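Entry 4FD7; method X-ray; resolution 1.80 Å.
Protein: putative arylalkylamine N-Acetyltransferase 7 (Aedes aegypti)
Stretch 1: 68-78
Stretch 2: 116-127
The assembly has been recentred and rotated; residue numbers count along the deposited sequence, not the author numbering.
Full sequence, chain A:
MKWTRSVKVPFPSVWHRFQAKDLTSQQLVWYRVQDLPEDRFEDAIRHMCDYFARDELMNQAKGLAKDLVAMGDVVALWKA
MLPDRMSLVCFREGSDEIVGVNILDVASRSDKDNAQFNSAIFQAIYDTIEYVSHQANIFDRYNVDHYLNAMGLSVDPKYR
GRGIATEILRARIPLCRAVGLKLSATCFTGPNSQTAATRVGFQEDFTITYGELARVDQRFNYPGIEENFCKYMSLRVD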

# COMPACT_ATOMS: atom_id res chain seq x y z
N LEU A 68 19.08 -7.24 6.40
CA LEU A 68 19.00 -7.91 5.09
C LEU A 68 17.97 -9.05 5.03
O LEU A 68 17.33 -9.25 3.99
CB LEU A 68 20.38 -8.37 4.60
CG LEU A 68 21.44 -7.27 4.43
CD1 LEU A 68 22.80 -7.84 4.02
CD2 LEU A 68 21.00 -6.23 3.42
N VAL A 69 17.81 -9.80 6.12
CA VAL A 69 16.85 -10.91 6.11
C VAL A 69 15.42 -10.36 6.02
O VAL A 69 14.59 -10.84 5.24
CB VAL A 69 17.01 -11.81 7.36
CG1 VAL A 69 15.96 -12.91 7.35
CG2 VAL A 69 18.40 -12.43 7.39
N ALA A 70 15.13 -9.33 6.80
CA ALA A 70 13.80 -8.73 6.76
C ALA A 70 13.48 -8.08 5.40
O ALA A 70 12.36 -8.20 4.86
CB ALA A 70 13.64 -7.75 7.90
N MET A 71 14.47 -7.40 4.83
CA MET A 71 14.34 -6.86 3.47
C MET A 71 14.08 -7.98 2.47
O MET A 71 13.24 -7.84 1.56
CB MET A 71 15.59 -6.07 3.10
CG MET A 71 15.70 -4.75 3.83
SD MET A 71 14.33 -3.65 3.43
CE MET A 71 14.57 -3.49 1.68
N GLY A 72 14.76 -9.11 2.64
CA GLY A 72 14.55 -10.25 1.78
C GLY A 72 13.12 -10.77 1.88
O GLY A 72 12.54 -11.19 0.88
N ASP A 73 12.56 -10.72 3.09
CA ASP A 73 11.16 -11.10 3.28
C ASP A 73 10.23 -10.20 2.50
O ASP A 73 9.41 -10.67 1.69
CB ASP A 73 10.75 -11.06 4.76
CG ASP A 73 11.30 -12.22 5.56
OD1 ASP A 73 11.46 -13.32 5.00
OD2 ASP A 73 11.56 -12.01 6.76
N VAL A 74 10.31 -8.89 2.75
CA VAL A 74 9.33 -8.03 2.12
C VAL A 74 9.47 -8.04 0.59
O VAL A 74 8.47 -8.04 -0.14
CB VAL A 74 9.35 -6.61 2.73
CG1 VAL A 74 10.62 -5.85 2.34
CG2 VAL A 74 8.07 -5.86 2.37
N VAL A 75 10.71 -8.10 0.11
CA VAL A 75 10.92 -8.18 -1.33
C VAL A 75 10.36 -9.48 -1.93
O VAL A 75 9.77 -9.47 -3.02
CB VAL A 75 12.41 -8.04 -1.70
CG1 VAL A 75 12.61 -8.24 -3.18
CG2 VAL A 75 12.93 -6.68 -1.30
N ALA A 76 10.55 -10.60 -1.23
CA ALA A 76 9.95 -11.85 -1.70
C ALA A 76 8.43 -11.69 -1.84
O ALA A 76 7.84 -12.09 -2.87
CB ALA A 76 10.28 -12.98 -0.75
N LEU A 77 7.81 -11.08 -0.83
CA LEU A 77 6.36 -10.82 -0.86
C LEU A 77 5.90 -9.95 -2.04
O LEU A 77 4.97 -10.34 -2.79
CB LEU A 77 5.88 -10.18 0.45
CG LEU A 77 4.36 -10.03 0.58
CD1 LEU A 77 3.74 -11.38 0.26
CD2 LEU A 77 3.95 -9.58 1.96
N TRP A 78 6.51 -8.78 -2.18
CA TRP A 78 6.20 -7.88 -3.29
C TRP A 78 6.36 -8.58 -4.64
O TRP A 78 5.51 -8.42 -5.53
CB TRP A 78 7.12 -6.66 -3.26
CG TRP A 78 6.84 -5.70 -2.14
CD1 TRP A 78 5.62 -5.39 -1.61
CD2 TRP A 78 7.80 -4.90 -1.45
NE1 TRP A 78 5.76 -4.44 -0.62
CE2 TRP A 78 7.09 -4.13 -0.50
CE3 TRP A 78 9.19 -4.76 -1.53
CZ2 TRP A 78 7.73 -3.23 0.36
CZ3 TRP A 78 9.82 -3.87 -0.67
CH2 TRP A 78 9.09 -3.12 0.27
N GLN A 116 4.74 -17.32 6.04
CA GLN A 116 5.88 -17.52 6.92
C GLN A 116 7.13 -16.90 6.34
O GLN A 116 7.43 -17.06 5.15
CB GLN A 116 6.08 -19.00 7.16
CG GLN A 116 4.92 -19.58 7.91
CD GLN A 116 4.93 -19.17 9.36
OE1 GLN A 116 5.94 -18.69 9.89
NE2 GLN A 116 3.79 -19.36 10.03
N PHE A 117 7.86 -16.19 7.19
CA PHE A 117 9.00 -15.40 6.74
C PHE A 117 10.23 -15.80 7.54
O PHE A 117 10.12 -16.45 8.58
CB PHE A 117 8.68 -13.92 6.91
CG PHE A 117 7.56 -13.44 6.01
CD1 PHE A 117 7.82 -13.08 4.70
CD2 PHE A 117 6.26 -13.39 6.48
CE1 PHE A 117 6.79 -12.65 3.86
CE2 PHE A 117 5.21 -12.95 5.65
CZ PHE A 117 5.48 -12.59 4.34
N ASN A 118 11.39 -15.39 7.05
CA ASN A 118 12.66 -15.76 7.68
C ASN A 118 12.97 -14.91 8.89
O ASN A 118 13.53 -15.40 9.88
CB ASN A 118 13.77 -15.67 6.64
CG ASN A 118 13.49 -16.55 5.43
OD1 ASN A 118 13.26 -17.75 5.57
ND2 ASN A 118 13.45 -15.94 4.25
N SER A 119 12.59 -13.64 8.82
CA SER A 119 12.97 -12.68 9.87
C SER A 119 11.89 -12.54 10.93
O SER A 119 10.70 -12.42 10.60
CB SER A 119 13.24 -11.31 9.26
OG SER A 119 12.02 -10.69 8.87
N ALA A 120 12.29 -12.53 12.19
CA ALA A 120 11.35 -12.21 13.26
C ALA A 120 10.69 -10.88 12.98
O ALA A 120 9.48 -10.74 13.19
CB ALA A 120 12.06 -12.15 14.62
N ILE A 121 11.49 -9.94 12.48
CA ILE A 121 11.06 -8.58 12.19
C ILE A 121 9.88 -8.53 11.21
O ILE A 121 8.81 -7.98 11.52
CB ILE A 121 12.23 -7.75 11.63
CG1 ILE A 121 13.21 -7.37 12.76
CG2 ILE A 121 11.72 -6.49 10.91
CD1 ILE A 121 14.51 -6.76 12.23
N PHE A 122 10.05 -9.10 10.01
CA PHE A 122 8.93 -9.02 9.08
C PHE A 122 7.78 -9.94 9.47
O PHE A 122 6.63 -9.65 9.19
CB PHE A 122 9.31 -9.18 7.61
CG PHE A 122 8.21 -8.77 6.67
CD1 PHE A 122 7.93 -7.42 6.48
CD2 PHE A 122 7.41 -9.72 6.03
CE1 PHE A 122 6.87 -7.01 5.64
CE2 PHE A 122 6.36 -9.32 5.20
CZ PHE A 122 6.09 -7.95 5.00
N GLN A 123 8.09 -11.05 10.15
CA GLN A 123 7.00 -11.91 10.57
C GLN A 123 6.10 -11.15 11.52
O GLN A 123 4.87 -11.25 11.45
CB GLN A 123 7.51 -13.18 11.24
CG GLN A 123 6.39 -14.17 11.52
CD GLN A 123 5.97 -14.93 10.28
OE1 GLN A 123 6.79 -15.58 9.64
NE2 GLN A 123 4.68 -14.86 9.93
N ALA A 124 6.71 -10.35 12.40
CA ALA A 124 5.96 -9.51 13.31
C ALA A 124 5.17 -8.45 12.57
O ALA A 124 4.00 -8.19 12.89
CB ALA A 124 6.88 -8.86 14.34
N ILE A 125 5.78 -7.81 11.58
CA ILE A 125 5.02 -6.78 10.85
C ILE A 125 3.81 -7.38 10.13
O ILE A 125 2.66 -6.92 10.27
CB ILE A 125 5.92 -6.04 9.86
CG1 ILE A 125 6.96 -5.23 10.63
CG2 ILE A 125 5.07 -5.14 8.93
CD1 ILE A 125 8.10 -4.70 9.78
N TYR A 126 4.08 -8.43 9.37
CA TYR A 126 3.05 -9.19 8.68
C TYR A 126 1.90 -9.63 9.60
O TYR A 126 0.73 -9.41 9.30
CB TYR A 126 3.69 -10.41 8.03
CG TYR A 126 2.73 -11.25 7.23
CD1 TYR A 126 2.17 -12.39 7.78
CD2 TYR A 126 2.40 -10.90 5.94
CE1 TYR A 126 1.28 -13.17 7.05
CE2 TYR A 126 1.50 -11.67 5.20
CZ TYR A 126 0.95 -12.80 5.77
OH TYR A 126 0.06 -13.60 5.06
N ASP A 127 2.25 -10.29 10.70
CA ASP A 127 1.26 -10.77 11.66
C ASP A 127 0.51 -9.61 12.33
O ASP A 127 -0.64 -9.76 12.71
CB ASP A 127 1.91 -11.64 12.72
CG ASP A 127 2.46 -12.93 12.16
OD1 ASP A 127 2.13 -13.25 11.00
OD2 ASP A 127 3.22 -13.62 12.90
O HOH W 1 14.82 -13.51 4.02

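The contact joins one face of a helix to the start of a second helix and the turn before it, with a buried carboxylate holding the turn and a small apolar cluster packing beside it. Asp73 is the polar centre. Its OD1 accepts from the backbone N of Asn118 at 2.9 Å, and its OD2 takes both the backbone N of Ser119, at 2.8 Å, and the hydroxyl OG of Ser119, at 2.5 Å. The carboxylate thus satisfies two successive amides that lie ahead of the helix and lack partners within it. In the short hydroxyl bond Ser119 is the donor, while the same OG accepts from Phe122 N at 2.8 Å and caps the second helix, so capping and cross-contact are coupled through one atom. Ala70 packs against this network, its CA 3.4 Å from Ser119 OG. At the exposed side the O of water 1 donates to Val69 O at 2.9 Å and accepts from Asn118 ND2 at 2.8 Å.

Phe122 enters a hole formed by Ala70, Asp73, Val74 and Leu77. Val74 CB sits over one face of its ring, 4.2 Å from the centroid, in a CH-pi contact, whereas Leu77 CD2 meets the ring edge, 4.0 Å from Phe122 CE2. The same methyl reaches Phe117 CZ at 4.1 Å, linking the turn to the apolar cluster.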